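Cytoplasmic protein (Bacillus cereus, PDB 2O3L) is of unknown function, a small, mostly helical member of the DUF1048 family that folds as a left-handed superhelix. Local coordinates at residues D62-G65 with E66-S70. Sequence-based numbering, arbitrary orientation.
Sequences DITG and EDVAS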
loop_
_atom_site.group_PDB
_atom_site.type_symbol
_atom_site.label_atom_id
_atom_site.label_comp_id
_atom_site.label_asym_id
_atom_site.label_seq_id
_atom_site.Cartn_x
_atom_site.Cartn_y
_atom_site.Cartn_z
ATOM N N ASP A 62 1.253 3.502 -12.623
ATOM C CA ASP A 62 0.046 4.293 -12.984
ATOM C C ASP A 62 -0.746 4.668 -11.706
ATOM O O ASP A 62 -1.411 5.701 -11.637
ATOM C CB ASP A 62 -0.935 3.498 -13.893
ATOM C CG ASP A 62 -0.382 3.173 -15.321
ATOM O OD1 ASP A 62 0.774 3.480 -15.606
ATOM O OD2 ASP A 62 -1.141 2.601 -16.159
ATOM N N ILE A 63 -0.750 3.756 -10.749
ATOM C CA ILE A 63 -1.467 3.965 -9.509
ATOM C C ILE A 63 -0.707 4.950 -8.611
ATOM O O ILE A 63 -1.256 5.943 -8.195
ATOM C CB ILE A 63 -1.739 2.619 -8.784
ATOM C CG1 ILE A 63 -2.426 1.655 -9.759
ATOM C CG2 ILE A 63 -2.559 2.876 -7.466
ATOM C CD1 ILE A 63 -2.786 0.332 -9.161
ATOM N N THR A 64 0.572 4.689 -8.374
ATOM C CA THR A 64 1.352 5.461 -7.441
ATOM C C THR A 64 1.987 6.722 -7.995
ATOM O O THR A 64 2.282 7.637 -7.231
ATOM C CB THR A 64 2.464 4.610 -6.817
ATOM O OG1 THR A 64 3.375 4.187 -7.828
ATOM C CG2 THR A 64 1.883 3.392 -6.111
ATOM N N GLY A 65 2.170 6.797 -9.311
ATOM C CA GLY A 65 3.060 7.755 -9.889
ATOM C C GLY A 65 4.467 7.263 -9.634
ATOM O O GLY A 65 4.694 6.309 -8.850
ATOM N N GLU A 66 5.429 7.893 -10.296
ATOM C CA GLU A 66 6.804 7.426 -10.218
ATOM C C GLU A 66 7.404 7.727 -8.875
ATOM O O GLU A 66 8.278 6.993 -8.393
ATOM C CB GLU A 66 7.644 8.033 -11.348
ATOM C CG GLU A 66 7.369 7.297 -12.675
ATOM C CD GLU A 66 8.336 7.669 -13.799
ATOM O OE1 GLU A 66 9.059 8.703 -13.690
ATOM O OE2 GLU A 66 8.353 6.911 -14.794
ATOM N N ASP A 67 6.957 8.829 -8.275
ATOM C CA ASP A 67 7.423 9.207 -6.962
ATOM C C ASP A 67 6.627 8.486 -5.858
ATOM O O ASP A 67 5.666 9.021 -5.319
ATOM C CB ASP A 67 7.332 10.719 -6.786
ATOM C CG ASP A 67 8.002 11.198 -5.517
ATOM O OD1 ASP A 67 8.415 10.346 -4.688
ATOM O OD2 ASP A 67 8.099 12.434 -5.349
ATOM N N VAL A 68 7.080 7.284 -5.508
ATOM C CA VAL A 68 6.390 6.433 -4.542
ATOM C C VAL A 68 6.437 7.043 -3.146
ATOM O O VAL A 68 5.484 6.932 -2.395
ATOM C CB VAL A 68 6.961 4.979 -4.563
ATOM C CG1 VAL A 68 6.343 4.097 -3.475
ATOM C CG2 VAL A 68 6.732 4.382 -5.924
ATOM N N ALA A 69 7.521 7.730 -2.793
ATOM C CA ALA A 69 7.582 8.365 -1.480
ATOM C C ALA A 69 6.487 9.409 -1.330
ATOM O O ALA A 69 5.863 9.511 -0.288
ATOM C CB ALA A 69 8.966 9.013 -1.232
ATOM N N SER A 70 6.237 10.175 -2.388
ATOM C CA SER A 70 5.231 11.200 -2.324
ATOM C C SER A 70 3.821 10.580 -2.248
ATOM O O SER A 70 2.960 11.104 -1.544
ATOM C CB SER A 70 5.387 12.161 -3.490
ATOM O OG SER A 70 4.266 12.982 -3.553
HETATM O O HOH W 1 3.457 9.715 -6.764
#
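T64 and V68 touch across a tight corner between two helices, the methyl CG2 of V68 reaching in from the side to lie 3.9 Å from the hydroxyl OG1 of T64. The two side chains meet at a slant, one branch of each doing the touching. In T64, chi1 of 63° sets OG1 between the backbone N and the carbonyl carbon, turned to the chain ahead; there it donates to the carbonyl O of G65, 2.7 Å away. The carbonyl receives it at a C=O...OG1 angle of 138°, with the donor tilted a little off the carbonyl plane, so the hydroxyl is tied down right where the helix ends. V68 has CG1 anti to its backbone N (chi1 175°), which leaves CG2 beside that N and able to sit close to both T64 OG1 and G65 O. G65, with positive phi, makes the break out of helix 60-64, and the CB of E66 heads away from the corner, the chain extended beyond CG. D67, at the centre of an inverse gamma turn, is the N-cap of the next helix: its OD1 accepts from S70 N at 3.2 Å, met from above the carboxylate plane. One water donates to D67 O at 2.7 Å; its approach to T64 O is suspiciously short at 2.4 Å, so a water bridge between the helix ends is doubtful in that detail. The corner joins helix 60-64 to helix 68-82; T64 rests on V20 of helix 15-31 and F50 of helix 36-56, while V68 packs on I24 of helix 15-31.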